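Local coordinates for protein PnpC (Pseudomonas putida, PDB 3N9T) that probably catalyses the iron(III)-dependent intradiol ring cleavage of hydroxyquinol and binds phospholipid among its N-terminal helices, at residues W53-G56 against I57-T61; F75-L78 against S79-L82; D261-A264 against H265-D268. One frame throughout, in Å; residues are numbered along the deposited sequence.

Contact 1 of 3, residues W53-G56 against I57-T61; sequences WFEG and IRFLT. With HGX (1-heptadecanoyl-2-tridecanoyl-3-glycerol-phosphonyl choline), chain B.
The carbonyl oxygens of W53, F54, E55 and G56 accept in turn from the amides of I57, R58, F59 and L60, the i to i+4 ladder of a single alpha-helix, residues 50-65. The rungs are nearly straight: I57 N lies 2.8 Å from W53 O. At the other end of the ladder L60 N lies 3.0 Å from G56 O. W53 and I57 point the same way, side by side. The W53 indole swings beside its carbonyl carbon (chi1 174°), where I57 CG1 sits over the face of the six-membered ring as a CH-pi contact, 3.7 Å from its centroid. The indole also meets lipid, with W53 CD1 3.6 Å from HGX C22, and its NE1 is hydrogen-bonded to S79 OG of the second subunit. G56 CA comes to 3.8 Å from HGX C21, where a CB would run into that carbon. F59 spreads its ring beneath the other acyl chain, with C35 above the ring centre and CD2 3.6 Å from HGX C34, while E55 OE2 lies near the plane of the ring at its edge. E55 also meets R58 in a salt bridge; the modelled 2.4 Å from OE1 to NH2 is too short to take literally. The two side chains cross at about a right angle, and the bent arginine lays a guanidinium face over E55 CA. Lipid thus meets W53, G56, I57, F59 and the aliphatic part of E55, and the second subunit meets W53 and I57, whereas the E55 carboxylate and R58 lie toward the more exposed side.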
# COMPACT_ATOMS: atom_id res chain seq x y z
N TRP A 53 -1.96 8.48 -9.53
CA TRP A 53 -2.64 7.29 -9.03
C TRP A 53 -2.14 6.07 -9.82
O TRP A 53 -1.77 5.04 -9.20
CB TRP A 53 -4.14 7.48 -9.16
CG TRP A 53 -4.96 6.25 -8.80
CD1 TRP A 53 -5.36 5.85 -7.54
CD2 TRP A 53 -5.37 5.22 -9.71
NE1 TRP A 53 -6.02 4.63 -7.63
CE2 TRP A 53 -6.08 4.26 -8.96
CE3 TRP A 53 -5.27 5.06 -11.10
CZ2 TRP A 53 -6.65 3.12 -9.55
CZ3 TRP A 53 -5.83 3.92 -11.69
CH2 TRP A 53 -6.51 2.96 -10.90
N PHE A 54 -2.07 6.19 -11.14
CA PHE A 54 -1.61 5.07 -11.97
C PHE A 54 -0.17 4.74 -11.56
O PHE A 54 0.18 3.58 -11.52
CB PHE A 54 -1.61 5.43 -13.49
CG PHE A 54 -2.94 5.17 -14.22
CD1 PHE A 54 -3.30 3.86 -14.62
CD2 PHE A 54 -3.84 6.25 -14.52
CE1 PHE A 54 -4.56 3.63 -15.31
CE2 PHE A 54 -5.09 6.03 -15.20
CZ PHE A 54 -5.44 4.71 -15.59
N GLU A 55 0.65 5.76 -11.31
CA GLU A 55 2.05 5.50 -10.83
C GLU A 55 2.06 4.70 -9.50
O GLU A 55 2.73 3.70 -9.40
CB GLU A 55 2.88 6.81 -10.71
CG GLU A 55 4.27 6.60 -10.13
CD GLU A 55 5.15 5.57 -10.93
OE1 GLU A 55 5.05 5.51 -12.16
OE2 GLU A 55 5.98 4.84 -10.33
N GLY A 56 1.24 5.12 -8.52
CA GLY A 56 1.11 4.40 -7.24
C GLY A 56 0.69 2.99 -7.50
O GLY A 56 1.22 2.06 -6.90
N ILE A 57 -0.29 2.79 -8.40
CA ILE A 57 -0.73 1.42 -8.76
C ILE A 57 0.44 0.61 -9.39
O ILE A 57 0.71 -0.52 -8.99
CB ILE A 57 -1.98 1.42 -9.74
CG1 ILE A 57 -3.28 1.92 -9.01
CG2 ILE A 57 -2.18 0.06 -10.30
CD1 ILE A 57 -3.82 0.94 -7.94
N ARG A 58 1.13 1.19 -10.36
CA ARG A 58 2.25 0.44 -11.02
C ARG A 58 3.34 0.12 -9.95
O ARG A 58 3.90 -0.99 -9.89
CB ARG A 58 2.89 1.31 -12.14
CG ARG A 58 1.97 1.49 -13.37
CD ARG A 58 2.59 2.35 -14.56
NE ARG A 58 3.32 3.58 -14.12
CZ ARG A 58 2.90 4.82 -14.42
NH1 ARG A 58 1.78 5.00 -15.13
NH2 ARG A 58 3.59 5.88 -14.05
N PHE A 59 3.68 1.13 -9.12
CA PHE A 59 4.67 0.93 -8.06
C PHE A 59 4.34 -0.18 -7.06
O PHE A 59 5.21 -1.01 -6.73
CB PHE A 59 4.94 2.24 -7.32
CG PHE A 59 6.12 2.15 -6.38
CD1 PHE A 59 5.95 1.71 -5.08
CD2 PHE A 59 7.42 2.55 -6.81
CE1 PHE A 59 7.06 1.61 -4.20
CE2 PHE A 59 8.51 2.44 -5.96
CZ PHE A 59 8.34 1.99 -4.65
N LEU A 60 3.12 -0.17 -6.51
CA LEU A 60 2.68 -1.21 -5.56
C LEU A 60 2.71 -2.56 -6.19
O LEU A 60 2.99 -3.57 -5.53
CB LEU A 60 1.24 -0.94 -5.09
CG LEU A 60 1.19 0.26 -4.13
CD1 LEU A 60 -0.27 0.69 -3.78
CD2 LEU A 60 1.95 -0.01 -2.91
N THR A 61 2.31 -2.59 -7.46
CA THR A 61 2.20 -3.86 -8.15
C THR A 61 3.64 -4.45 -8.26
O THR A 61 3.90 -5.61 -7.89
CB THR A 61 1.48 -3.70 -9.51
OG1 THR A 61 0.14 -3.20 -9.30
CG2 THR A 61 1.28 -5.09 -10.23
O11 HGX B . 5.90 11.94 -9.27
C11 HGX B . 5.59 10.81 -9.51
C12 HGX B . 4.25 10.33 -9.05
C13 HGX B . 4.37 9.72 -7.67
C14 HGX B . 3.02 9.09 -7.44
C15 HGX B . 2.94 8.49 -6.09
C16 HGX B . 1.52 8.12 -5.83
C17 HGX B . 1.48 7.17 -4.66
C18 HGX B . 0.06 7.17 -4.13
C19 HGX B . -0.34 5.79 -3.66
C20 HGX B . -1.83 5.64 -3.95
C21 HGX B . -2.11 5.09 -5.35
C22 HGX B . -3.16 3.98 -5.44
C23 HGX B . -3.69 3.47 -4.09
O3 HGX B . 6.52 9.97 -10.23
C3 HGX B . 7.85 10.40 -10.49
C2 HGX B . 8.89 9.62 -9.70
C1 HGX B . 10.23 9.96 -10.29
O3P HGX B . 10.51 11.29 -9.89
O2 HGX B . 8.76 8.21 -9.83
C31 HGX B . 8.63 7.48 -8.56
O31 HGX B . 9.48 6.70 -8.21
C32 HGX B . 7.48 7.54 -7.63
C33 HGX B . 7.80 6.45 -6.60
C34 HGX B . 6.50 5.95 -6.03
C35 HGX B . 6.50 5.85 -4.52
C36 HGX B . 5.19 5.25 -4.13
C37 HGX B . 5.39 4.61 -2.77
C38 HGX B . 4.02 4.24 -2.31
C39 HGX B . 4.08 3.12 -1.29
C40 HGX B . 3.26 3.42 -0.05
C42 HGX B . 1.81 2.94 -0.14
C43 HGX B . 1.44 1.84 0.88
C44 HGX B . 2.28 1.85 2.16
C45 HGX B . 2.93 0.49 2.36
C46 HGX B . 4.26 0.53 3.15
C47 HGX B . 4.19 -0.42 4.34
C48 HGX B . 4.45 -1.80 3.76
O1 HGX B . 11.98 11.43 -11.91
P1 HGX B . 11.11 12.29 -10.99
O4 HGX B . 9.91 13.04 -11.55
O5 HGX B . 12.06 13.29 -10.12
C4 HGX B . 12.85 14.30 -10.77
C5 HGX B . 14.37 14.06 -10.62
N1 HGX B . 15.07 13.33 -11.72
C6 HGX B . 16.45 13.84 -11.80
C7 HGX B . 14.44 13.47 -13.06
C8 HGX B . 15.14 11.90 -11.36

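Contact 2 of 3, residues F75-L78 against S79-L82; sequences FILL and SDTL. With HGX (1-heptadecanoyl-2-tridecanoyl-3-glycerol-phosphonyl choline), chain B.
Helix 74-81 forms part of the wall of the phospholipid pocket in the N-terminal helical region, and over its final turn the carbonyls of F75-L78 accept from the amides of S79-L82. S79 N, D80 N and T81 N close regular i to i+4 bonds, from S79 N to F75 O at 2.8 Å onward. L82 N still reaches L78 O, but with an N-H...O angle of only 132° as the chain leaves the helix. L78 and L82 run alongside each other, their CD1 atoms 3.8 Å apart, and the second branch of L78 points to the lipid, CD2 lying 3.7 Å from HGX C39. With an alanine in place of L78, the contact of CD2 with C39 would be lost and a gap would probably open beside L82. F75 and S79 reach the end of that chain: S79 CB is 3.8 Å from HGX C48. M205 of helix 201-209 packs on L78, T81 and L82. On another side I76 and D80 extend next to each other in the same direction, I76 CG2 resting 3.8 Å from D80 OD2, while D80 OD1 is hydrogen-bonded to S85 OG. T81 ties its hydroxyl back to the helix: its OG1, held between backbone N and carbonyl carbon (chi1 57°), donates to L77 O at 3.0 Å, and T81 N meets the same oxygen at 2.9 Å from the opposite face of the carbonyl plane.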
# COMPACT_ATOMS: atom_id res chain seq x y z
N PHE A 75 8.17 -5.55 -0.01
CA PHE A 75 7.20 -4.80 0.84
C PHE A 75 7.79 -4.46 2.22
O PHE A 75 7.54 -3.37 2.75
CB PHE A 75 5.78 -5.42 0.98
CG PHE A 75 4.80 -4.83 -0.03
CD1 PHE A 75 4.37 -5.59 -1.10
CD2 PHE A 75 4.41 -3.45 0.05
CE1 PHE A 75 3.57 -5.03 -2.12
CE2 PHE A 75 3.57 -2.90 -0.94
CZ PHE A 75 3.15 -3.67 -2.03
N ILE A 76 8.52 -5.41 2.82
CA ILE A 76 9.20 -5.15 4.09
C ILE A 76 10.24 -4.06 3.87
O ILE A 76 10.33 -3.11 4.65
CB ILE A 76 9.83 -6.42 4.65
CG1 ILE A 76 8.71 -7.42 5.01
CG2 ILE A 76 10.75 -6.09 5.88
CD1 ILE A 76 9.20 -8.69 5.79
N LEU A 77 11.01 -4.17 2.80
CA LEU A 77 11.99 -3.13 2.51
C LEU A 77 11.33 -1.78 2.33
O LEU A 77 11.89 -0.77 2.75
CB LEU A 77 12.80 -3.52 1.24
CG LEU A 77 14.04 -2.69 1.02
CD1 LEU A 77 14.98 -2.79 2.23
CD2 LEU A 77 14.74 -3.41 -0.17
N LEU A 78 10.15 -1.73 1.69
CA LEU A 78 9.40 -0.45 1.57
C LEU A 78 8.95 0.06 2.93
O LEU A 78 9.12 1.27 3.23
CB LEU A 78 8.16 -0.64 0.64
CG LEU A 78 7.29 0.57 0.30
CD1 LEU A 78 8.14 1.70 -0.38
CD2 LEU A 78 6.11 0.12 -0.59
N SER A 79 8.38 -0.85 3.74
CA SER A 79 8.03 -0.53 5.17
C SER A 79 9.24 0.02 5.91
O SER A 79 9.14 1.06 6.61
CB SER A 79 7.54 -1.80 5.93
OG SER A 79 7.26 -1.47 7.30
N ASP A 80 10.41 -0.60 5.68
CA ASP A 80 11.63 -0.16 6.41
C ASP A 80 12.04 1.23 5.98
O ASP A 80 12.28 2.07 6.83
CB ASP A 80 12.82 -1.09 6.13
CG ASP A 80 12.63 -2.53 6.67
OD1 ASP A 80 11.83 -2.81 7.57
OD2 ASP A 80 13.40 -3.38 6.21
N THR A 81 12.13 1.47 4.65
CA THR A 81 12.60 2.74 4.09
C THR A 81 11.61 3.89 4.24
O THR A 81 11.98 5.05 4.10
CB THR A 81 13.06 2.62 2.60
OG1 THR A 81 11.99 2.10 1.81
CG2 THR A 81 14.29 1.66 2.50
N LEU A 82 10.37 3.59 4.58
CA LEU A 82 9.40 4.65 4.86
C LEU A 82 9.23 4.82 6.36
O LEU A 82 8.39 5.62 6.81
CB LEU A 82 8.03 4.34 4.24
CG LEU A 82 7.97 4.26 2.72
CD1 LEU A 82 6.55 3.96 2.27
CD2 LEU A 82 8.41 5.64 2.20
O11 HGX B . 5.90 11.94 -9.27
C11 HGX B . 5.59 10.81 -9.51
C12 HGX B . 4.25 10.33 -9.05
C13 HGX B . 4.37 9.72 -7.67
C14 HGX B . 3.02 9.09 -7.44
C15 HGX B . 2.94 8.49 -6.09
C16 HGX B . 1.52 8.12 -5.83
C17 HGX B . 1.48 7.17 -4.66
C18 HGX B . 0.06 7.17 -4.13
C19 HGX B . -0.34 5.79 -3.66
C20 HGX B . -1.83 5.64 -3.95
C21 HGX B . -2.11 5.09 -5.35
C22 HGX B . -3.16 3.98 -5.44
C23 HGX B . -3.69 3.47 -4.09
O3 HGX B . 6.52 9.97 -10.23
C3 HGX B . 7.85 10.40 -10.49
C2 HGX B . 8.89 9.62 -9.70
C1 HGX B . 10.23 9.96 -10.29
O3P HGX B . 10.51 11.29 -9.89
O2 HGX B . 8.76 8.21 -9.83
C31 HGX B . 8.63 7.48 -8.56
O31 HGX B . 9.48 6.70 -8.21
C32 HGX B . 7.48 7.54 -7.63
C33 HGX B . 7.80 6.45 -6.60
C34 HGX B . 6.50 5.95 -6.03
C35 HGX B . 6.50 5.85 -4.52
C36 HGX B . 5.19 5.25 -4.13
C37 HGX B . 5.39 4.61 -2.77
C38 HGX B . 4.02 4.24 -2.31
C39 HGX B . 4.08 3.12 -1.29
C40 HGX B . 3.26 3.42 -0.05
C42 HGX B . 1.81 2.94 -0.14
C43 HGX B . 1.44 1.84 0.88
C44 HGX B . 2.28 1.85 2.16
C45 HGX B . 2.93 0.49 2.36
C46 HGX B . 4.26 0.53 3.15
C47 HGX B . 4.19 -0.42 4.34
C48 HGX B . 4.45 -1.80 3.76
O1 HGX B . 11.98 11.43 -11.91
P1 HGX B . 11.11 12.29 -10.99
O4 HGX B . 9.91 13.04 -11.55
O5 HGX B . 12.06 13.29 -10.12
C4 HGX B . 12.85 14.30 -10.77
C5 HGX B . 14.37 14.06 -10.62
N1 HGX B . 15.07 13.33 -11.72
C6 HGX B . 16.45 13.84 -11.80
C7 HGX B . 14.44 13.47 -13.06
C8 HGX B . 15.14 11.90 -11.36

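Contact 3 of 3, residues D261-A264 against H265-D268; sequences DRPA and HDED
R262, at the end of strand 256-262, reaches across D266 with its side chain. CB starts 3.6 Å from D266 OD2, and CG stays beside the same oxygen. A bend at chi2 (-65°) then brings CD to 3.1 Å from D266 OD2. NE turns to a partner within the strand, forming a salt bridge with E260. NH1 does the main work across the contact. It donates to D266 OD2 at 2.9 Å in a salt bridge that meets the oxygen from well above the carboxylate plane (65° out of it). It also donates to D268 O at 2.9 Å, and this bond lies both in the carbonyl plane and close to the guanidinium plane. NH2, the last atom, makes a longer salt bridge to D268 OD2 at 3.5 Å and is hydrogen-bonded to Y133 OH, which also holds D268 OD1. The backbone reverses through a type II beta turn, P263-D266, with H265 in the positive-phi position (phi 66°). The turn's own closing bond, D266 N to P263 O, is weak at 3.3 Å. The turn opens the loop that leads from strand 256-262 to its antiparallel neighbour 278-287 in the sheet of the dioxygenase domain. H265 itself looks elsewhere, its ND1 hydrogen-bonded to D273. D266 is fixed from two directions, since OD1 accepts from D268 N at 2.8 Å, an Asx turn, while OD2 takes the arginine. The D268 N to D266 OD1 bond probably keeps D268 placed so that its carbonyl faces NH1, and the guanidinium is likely to offset part of the negative charge of D266 and D268, while also paired with E260. P263 brushes the same carboxylate, its CD 3.4 Å from D266 OD2.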
# COMPACT_ATOMS: atom_id res chain seq x y z
N ASP A 261 40.63 3.17 20.04
CA ASP A 261 41.90 2.52 19.70
C ASP A 261 42.59 2.21 21.01
O ASP A 261 42.74 3.08 21.82
CB ASP A 261 42.73 3.41 18.78
CG ASP A 261 41.97 3.79 17.51
OD1 ASP A 261 42.00 2.98 16.56
OD2 ASP A 261 41.32 4.87 17.48
N ARG A 262 42.94 0.96 21.25
CA ARG A 262 43.55 0.61 22.53
C ARG A 262 44.95 0.06 22.33
O ARG A 262 45.20 -0.55 21.30
CB ARG A 262 42.73 -0.48 23.23
CG ARG A 262 41.35 -0.04 23.64
CD ARG A 262 41.43 1.04 24.70
NE ARG A 262 40.07 1.18 25.18
CZ ARG A 262 39.56 0.40 26.13
NH1 ARG A 262 40.34 -0.51 26.71
NH2 ARG A 262 38.29 0.54 26.49
N PRO A 263 45.80 0.15 23.39
CA PRO A 263 47.20 -0.34 23.36
C PRO A 263 47.20 -1.84 23.45
O PRO A 263 46.23 -2.42 24.00
CB PRO A 263 47.81 0.25 24.64
CG PRO A 263 46.65 0.58 25.55
CD PRO A 263 45.47 0.87 24.64
N ALA A 264 48.23 -2.48 22.92
CA ALA A 264 48.43 -3.91 23.22
C ALA A 264 48.49 -4.09 24.72
O ALA A 264 48.97 -3.20 25.42
CB ALA A 264 49.66 -4.45 22.57
N HIS A 265 47.91 -5.20 25.20
CA HIS A 265 47.93 -5.59 26.60
C HIS A 265 47.18 -4.62 27.50
O HIS A 265 47.43 -4.54 28.70
CB HIS A 265 49.40 -5.87 27.05
CG HIS A 265 50.16 -6.75 26.09
ND1 HIS A 265 49.91 -8.09 25.95
CD2 HIS A 265 51.12 -6.46 25.18
CE1 HIS A 265 50.67 -8.60 25.00
NE2 HIS A 265 51.41 -7.62 24.50
N ASP A 266 46.19 -3.91 26.93
CA ASP A 266 45.41 -2.96 27.76
C ASP A 266 44.86 -3.74 28.96
O ASP A 266 44.38 -4.85 28.78
CB ASP A 266 44.23 -2.41 26.93
CG ASP A 266 43.56 -1.23 27.58
OD1 ASP A 266 43.34 -1.19 28.81
OD2 ASP A 266 43.19 -0.31 26.83
N GLU A 267 44.89 -3.15 30.15
CA GLU A 267 44.38 -3.83 31.35
C GLU A 267 42.87 -3.81 31.44
O GLU A 267 42.31 -4.60 32.18
CB GLU A 267 44.90 -3.18 32.62
CG GLU A 267 46.43 -3.14 32.68
CD GLU A 267 46.96 -3.64 34.01
OE1 GLU A 267 46.77 -4.85 34.29
OE2 GLU A 267 47.56 -2.83 34.76
N ASP A 268 42.23 -2.89 30.71
CA ASP A 268 40.78 -2.79 30.68
C ASP A 268 40.33 -3.51 29.38
O ASP A 268 40.02 -2.87 28.34
CB ASP A 268 40.37 -1.32 30.74
CG ASP A 268 38.92 -1.10 30.46
OD1 ASP A 268 38.08 -2.01 30.70
OD2 ASP A 268 38.61 -0.01 29.94

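Overall arrangement
Contacts 1 and 2 are largely buried and lie on consecutive helices of the N-terminal region, 50-65 and 74-81. They touch each other where F59 meets L78 and L60 meets F75; both also line the pocket of the same phospholipid and reach the second subunit. Contact 3 stands at the opposite side of the chain's centre, its nearest atoms about 31 Å from contact 2, on a surface turn at the far end of the beta sheet. The chemistry follows the place: helical hydrogen bonds with apolar side chains facing lipid in contacts 1 and 2, and a salt-bridge network around one arginine in contact 3. Contact 1 combines the two, carrying an ion pair beside its lipid-facing side.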